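Serpin-ZX (Arabidopsis thaliana, PDB 3LE2) inhibits the plant cysteine proteases metacaspase-9 and RD21A, restraining programmed cell death, and is cleaved in its reactive centre loop by the metacaspase, which it then binds covalently. Local coordinates at residues A[280-294]-A[325-337]. Numbering follows the deposited sequence.
Sequences PKFKFSFGFDASNVL and SNIFHKACIEVNE
N326 opens the contact by sending its ND2 to OD2 of D289 (2.9 Å); the bond arrives on the syn side, though 32° out of the carboxylate plane, which is turned 41° from the amide. D289 OD1 takes three donors, all well out of that plane: I327 N from one side (2.9 Å), S291 N and OG from the other. D289 thereby caps the following helix while tying it to the neighbouring strand. CG anti to the backbone N (chi1 179°) puts the carboxylate between N326–I327 and S291. I327 also accepts from A290 N through its carbonyl O (2.7 Å), and its side chain packs on A290 CB and L294 CD1.

From H329 to V335 the strands run antiparallel, paired N-H to O in both directions at F288–H329, F286–A331, F284–I333 and F282–V335. The H329 ring presents its edge, CD2, to CE1 of F288 at 3.8 Å, while its NE2 is hydrogen-bonded to S36 N. On the opposite face, K330 bends so that its CD lies 3.7 Å from F286 O, and C332 CB meets S285 CB. I333 lies alongside F284 and sets CG2 over one face of that ring, 3.8 Å from the centroid, a CH-pi contact. E334 and K283 run side by side, their charges near but not bridged. V335 crosses F282 obliquely, its CB over one ring face. Both phenylalanines hold CG between backbone N and carbonyl carbon, which swings their rings over these neighbours. E337 OE1 makes a long salt bridge to K281 NZ, and its OE2 is hydrogen-bonded to T188 OG1.

Strand 326-335, also flanked by parallel strand 167-176, leads into the reactive centre loop; in the serpin fold this is strand 5 of beta-sheet A, here paired antiparallel with strand 6.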
loop_
_atom_site.group_PDB
_atom_site.type_symbol
_atom_site.label_atom_id
_atom_site.label_comp_id
_atom_site.label_asym_id
_atom_site.label_seq_id
_atom_site.Cartn_x
_atom_site.Cartn_y
_atom_site.Cartn_z
ATOM N N PRO A 280 0.547 18.746 -6.544
ATOM C CA PRO A 280 -0.342 19.169 -5.453
ATOM C C PRO A 280 0.064 18.557 -4.128
ATOM O O PRO A 280 0.457 17.384 -4.093
ATOM C CB PRO A 280 -1.696 18.597 -5.875
ATOM C CG PRO A 280 -1.355 17.417 -6.729
ATOM C CD PRO A 280 -0.144 17.871 -7.507
ATOM N N LYS A 281 -0.028 19.331 -3.048
ATOM C CA LYS A 281 0.099 18.749 -1.716
ATOM C C LYS A 281 -1.137 17.903 -1.489
ATOM O O LYS A 281 -2.181 18.168 -2.089
ATOM C CB LYS A 281 0.156 19.843 -0.643
ATOM C CG LYS A 281 1.386 20.724 -0.711
ATOM C CD LYS A 281 1.421 21.742 0.420
ATOM C CE LYS A 281 1.815 21.106 1.752
ATOM N NZ LYS A 281 1.666 22.076 2.880
ATOM N N PHE A 282 -1.035 16.893 -0.631
ATOM C CA PHE A 282 -2.223 16.190 -0.138
ATOM C C PHE A 282 -1.910 15.402 1.131
ATOM O O PHE A 282 -0.764 15.066 1.399
ATOM C CB PHE A 282 -2.816 15.269 -1.210
ATOM C CG PHE A 282 -1.819 14.323 -1.813
ATOM C CD1 PHE A 282 -1.036 14.712 -2.904
ATOM C CD2 PHE A 282 -1.656 13.045 -1.301
ATOM C CE1 PHE A 282 -0.107 13.828 -3.478
ATOM C CE2 PHE A 282 -0.729 12.155 -1.872
ATOM C CZ PHE A 282 0.036 12.553 -2.956
ATOM N N LYS A 283 -2.939 15.122 1.919
ATOM C CA LYS A 283 -2.766 14.362 3.148
ATOM C C LYS A 283 -4.078 13.677 3.465
ATOM O O LYS A 283 -5.096 14.342 3.635
ATOM C CB LYS A 283 -2.386 15.281 4.312
ATOM C CG LYS A 283 -2.098 14.541 5.609
ATOM C CD LYS A 283 -1.827 15.501 6.775
ATOM C CE LYS A 283 -1.196 14.763 7.955
ATOM N NZ LYS A 283 -0.864 15.666 9.110
ATOM N N PHE A 284 -4.061 12.348 3.531
ATOM C CA PHE A 284 -5.274 11.624 3.858
ATOM C C PHE A 284 -5.026 10.203 4.340
ATOM O O PHE A 284 -3.946 9.642 4.148
ATOM C CB PHE A 284 -6.248 11.622 2.676
ATOM C CG PHE A 284 -5.738 10.886 1.468
ATOM C CD1 PHE A 284 -5.010 11.551 0.492
ATOM C CD2 PHE A 284 -5.996 9.527 1.304
ATOM C CE1 PHE A 284 -4.546 10.870 -0.638
ATOM C CE2 PHE A 284 -5.526 8.839 0.187
ATOM C CZ PHE A 284 -4.810 9.509 -0.791
ATOM N N SER A 285 -6.037 9.629 4.979
ATOM C CA SER A 285 -5.983 8.239 5.371
ATOM C C SER A 285 -7.113 7.504 4.655
ATOM O O SER A 285 -8.019 8.119 4.093
ATOM C CB SER A 285 -6.128 8.102 6.884
ATOM O OG SER A 285 -7.453 8.418 7.278
ATOM N N PHE A 286 -7.056 6.182 4.667
ATOM C CA PHE A 286 -8.058 5.408 3.967
ATOM C C PHE A 286 -8.133 4.029 4.589
ATOM O O PHE A 286 -7.112 3.426 4.913
ATOM C CB PHE A 286 -7.745 5.320 2.465
ATOM C CG PHE A 286 -8.765 4.542 1.690
ATOM C CD1 PHE A 286 -9.874 5.173 1.161
ATOM C CD2 PHE A 286 -8.631 3.166 1.526
ATOM C CE1 PHE A 286 -10.828 4.449 0.473
ATOM C CE2 PHE A 286 -9.576 2.436 0.841
ATOM C CZ PHE A 286 -10.676 3.071 0.305
ATOM N N GLY A 287 -9.346 3.544 4.778
ATOM C CA GLY A 287 -9.532 2.262 5.417
ATOM C C GLY A 287 -10.659 1.508 4.755
ATOM O O GLY A 287 -11.616 2.100 4.220
ATOM N N PHE A 288 -10.557 0.188 4.787
ATOM C CA PHE A 288 -11.603 -0.620 4.206
ATOM C C PHE A 288 -11.508 -2.034 4.715
ATOM O O PHE A 288 -10.478 -2.446 5.263
ATOM C CB PHE A 288 -11.567 -0.543 2.668
ATOM C CG PHE A 288 -10.415 -1.289 2.023
ATOM C CD1 PHE A 288 -9.114 -0.808 2.096
ATOM C CD2 PHE A 288 -10.645 -2.463 1.317
ATOM C CE1 PHE A 288 -8.053 -1.492 1.487
ATOM C CE2 PHE A 288 -9.596 -3.153 0.708
ATOM C CZ PHE A 288 -8.296 -2.669 0.797
ATOM N N ASP A 289 -12.608 -2.758 4.567
ATOM C CA ASP A 289 -12.640 -4.188 4.814
ATOM C C ASP A 289 -12.351 -4.874 3.479
ATOM O O ASP A 289 -13.161 -4.805 2.554
ATOM C CB ASP A 289 -14.023 -4.584 5.337
ATOM C CG ASP A 289 -14.145 -6.080 5.604
ATOM O OD1 ASP A 289 -13.231 -6.849 5.220
ATOM O OD2 ASP A 289 -15.168 -6.485 6.202
ATOM N N ALA A 290 -11.200 -5.525 3.370
ATOM C CA ALA A 290 -10.766 -6.087 2.079
ATOM C C ALA A 290 -11.619 -7.255 1.601
ATOM O O ALA A 290 -11.509 -7.672 0.454
ATOM C CB ALA A 290 -9.300 -6.518 2.146
ATOM N N SER A 291 -12.456 -7.788 2.486
ATOM C CA SER A 291 -13.087 -9.081 2.241
ATOM C C SER A 291 -13.898 -9.102 0.938
ATOM O O SER A 291 -13.770 -10.030 0.132
ATOM C CB SER A 291 -13.922 -9.532 3.452
ATOM O OG SER A 291 -15.070 -8.733 3.600
ATOM N N ASN A 292 -14.694 -8.064 0.715
ATOM C CA ASN A 292 -15.507 -7.991 -0.493
ATOM C C ASN A 292 -14.746 -7.799 -1.810
ATOM O O ASN A 292 -15.036 -8.495 -2.781
ATOM C CB ASN A 292 -16.618 -6.947 -0.351
ATOM C CG ASN A 292 -17.812 -7.453 0.477
ATOM O OD1 ASN A 292 -17.881 -8.629 0.867
ATOM N ND2 ASN A 292 -18.757 -6.555 0.743
ATOM N N VAL A 293 -13.787 -6.876 -1.875
ATOM C CA VAL A 293 -13.078 -6.704 -3.143
ATOM C C VAL A 293 -12.310 -7.961 -3.493
ATOM O O VAL A 293 -12.189 -8.294 -4.664
ATOM C CB VAL A 293 -12.084 -5.514 -3.199
ATOM C CG1 VAL A 293 -12.781 -4.211 -2.916
ATOM C CG2 VAL A 293 -10.917 -5.743 -2.269
ATOM N N LEU A 294 -11.785 -8.648 -2.479
ATOM C CA LEU A 294 -11.035 -9.870 -2.723
ATOM C C LEU A 294 -11.942 -10.956 -3.295
ATOM O O LEU A 294 -11.575 -11.607 -4.268
ATOM C CB LEU A 294 -10.328 -10.354 -1.468
ATOM C CG LEU A 294 -9.071 -9.575 -1.086
ATOM C CD1 LEU A 294 -8.661 -9.971 0.318
ATOM C CD2 LEU A 294 -7.931 -9.811 -2.076
ATOM N N SER A 325 -14.323 -13.437 8.672
ATOM C CA SER A 325 -15.445 -12.504 8.670
ATOM C C SER A 325 -15.052 -11.186 7.993
ATOM O O SER A 325 -15.799 -10.641 7.171
ATOM C CB SER A 325 -15.911 -12.230 10.108
ATOM O OG SER A 325 -16.147 -13.434 10.827
ATOM N N ASN A 326 -13.877 -10.676 8.348
ATOM C CA ASN A 326 -13.441 -9.378 7.866
ATOM C C ASN A 326 -11.938 -9.297 7.823
ATOM O O ASN A 326 -11.228 -9.932 8.623
ATOM C CB ASN A 326 -13.902 -8.243 8.792
ATOM C CG ASN A 326 -15.332 -8.394 9.272
ATOM O OD1 ASN A 326 -15.620 -9.177 10.180
ATOM N ND2 ASN A 326 -16.230 -7.612 8.691
ATOM N N ILE A 327 -11.455 -8.474 6.905
ATOM C CA ILE A 327 -10.056 -8.091 6.897
ATOM C C ILE A 327 -10.008 -6.574 6.879
ATOM O O ILE A 327 -10.146 -5.941 5.827
ATOM C CB ILE A 327 -9.288 -8.678 5.702
ATOM C CG1 ILE A 327 -9.353 -10.212 5.732
ATOM C CG2 ILE A 327 -7.838 -8.190 5.705
ATOM C CD1 ILE A 327 -8.857 -10.868 4.433
ATOM N N PHE A 328 -9.820 -6.006 8.068
ATOM C CA PHE A 328 -9.798 -4.555 8.259
ATOM C C PHE A 328 -8.412 -3.973 8.001
ATOM O O PHE A 328 -7.430 -4.377 8.634
ATOM C CB PHE A 328 -10.270 -4.206 9.675
ATOM C CG PHE A 328 -11.711 -4.568 9.942
ATOM C CD1 PHE A 328 -12.036 -5.625 10.790
ATOM C CD2 PHE A 328 -12.746 -3.849 9.338
ATOM C CE1 PHE A 328 -13.383 -5.952 11.057
ATOM C CE2 PHE A 328 -14.084 -4.174 9.585
ATOM C CZ PHE A 328 -14.403 -5.229 10.446
ATOM N N HIS A 329 -8.332 -3.030 7.065
ATOM C CA HIS A 329 -7.051 -2.421 6.709
ATOM C C HIS A 329 -7.105 -0.901 6.743
ATOM O O HIS A 329 -8.072 -0.280 6.296
ATOM C CB HIS A 329 -6.582 -2.890 5.319
ATOM C CG HIS A 329 -5.297 -2.260 4.867
ATOM N ND1 HIS A 329 -4.080 -2.545 5.452
ATOM C CD2 HIS A 329 -5.038 -1.369 3.876
ATOM C CE1 HIS A 329 -3.131 -1.845 4.853
ATOM N NE2 HIS A 329 -3.684 -1.128 3.891
ATOM N N LYS A 330 -6.044 -0.307 7.264
ATOM C CA LYS A 330 -5.936 1.133 7.293
ATOM C C LYS A 330 -4.534 1.577 6.887
ATOM O O LYS A 330 -3.528 0.971 7.284
ATOM C CB LYS A 330 -6.274 1.668 8.687
ATOM C CG LYS A 330 -6.221 3.204 8.813
ATOM C CD LYS A 330 -7.568 3.856 8.527
ATOM C CE LYS A 330 -7.846 4.977 9.519
ATOM N NZ LYS A 330 -9.282 5.357 9.574
ATOM N N ALA A 331 -4.497 2.656 6.111
ATOM C CA ALA A 331 -3.278 3.240 5.617
ATOM C C ALA A 331 -3.452 4.751 5.578
ATOM O O ALA A 331 -4.574 5.255 5.526
ATOM C CB ALA A 331 -3.008 2.713 4.221
ATOM N N CYS A 332 -2.348 5.485 5.599
ATOM C CA CYS A 332 -2.421 6.930 5.392
ATOM C C CYS A 332 -1.218 7.393 4.576
ATOM O O CYS A 332 -0.191 6.721 4.533
ATOM C CB CYS A 332 -2.466 7.677 6.724
ATOM S SG CYS A 332 -0.935 7.507 7.623
ATOM N N ILE A 333 -1.356 8.543 3.927
ATOM C CA ILE A 333 -0.310 9.061 3.061
ATOM C C ILE A 333 -0.282 10.570 3.163
ATOM O O ILE A 333 -1.275 11.206 3.536
ATOM C CB ILE A 333 -0.472 8.613 1.587
ATOM C CG1 ILE A 333 0.809 8.900 0.794
ATOM C CG2 ILE A 333 -1.681 9.281 0.945
ATOM C CD1 ILE A 333 2.034 8.125 1.279
ATOM N N GLU A 334 0.873 11.141 2.865
ATOM C CA GLU A 334 1.020 12.583 2.910
ATOM C C GLU A 334 2.105 13.031 1.961
ATOM O O GLU A 334 3.162 12.402 1.863
ATOM C CB GLU A 334 1.363 13.041 4.316
ATOM C CG GLU A 334 1.816 14.478 4.363
ATOM C CD GLU A 334 2.050 14.962 5.780
ATOM O OE1 GLU A 334 2.360 14.124 6.659
ATOM O OE2 GLU A 334 1.923 16.184 6.009
ATOM N N VAL A 335 1.831 14.122 1.261
ATOM C CA VAL A 335 2.822 14.743 0.403
ATOM C C VAL A 335 2.948 16.233 0.727
ATOM O O VAL A 335 1.986 16.992 0.600
ATOM C CB VAL A 335 2.480 14.542 -1.092
ATOM C CG1 VAL A 335 3.276 15.498 -1.958
ATOM C CG2 VAL A 335 2.734 13.103 -1.503
ATOM N N ASN A 336 4.140 16.637 1.164
ATOM C CA ASN A 336 4.436 18.051 1.380
ATOM C C ASN A 336 5.871 18.391 0.947
ATOM O O ASN A 336 6.520 17.603 0.234
ATOM C CB ASN A 336 4.138 18.472 2.835
ATOM C CG ASN A 336 4.996 17.735 3.850
ATOM O OD1 ASN A 336 6.165 17.457 3.603
ATOM N ND2 ASN A 336 4.421 17.426 5.005
ATOM N N GLU A 337 6.366 19.548 1.377
ATOM C CA GLU A 337 7.662 20.056 0.903
ATOM C C GLU A 337 8.880 19.456 1.582
ATOM O O GLU A 337 9.985 19.550 1.057
ATOM C CB GLU A 337 7.752 21.581 1.081
ATOM C CG GLU A 337 6.777 22.392 0.248
ATOM C CD GLU A 337 5.439 22.570 0.933
ATOM O OE1 GLU A 337 5.187 21.883 1.946
ATOM O OE2 GLU A 337 4.645 23.399 0.449
HETATM O O HOH W 1 2.797 25.054 2.008
#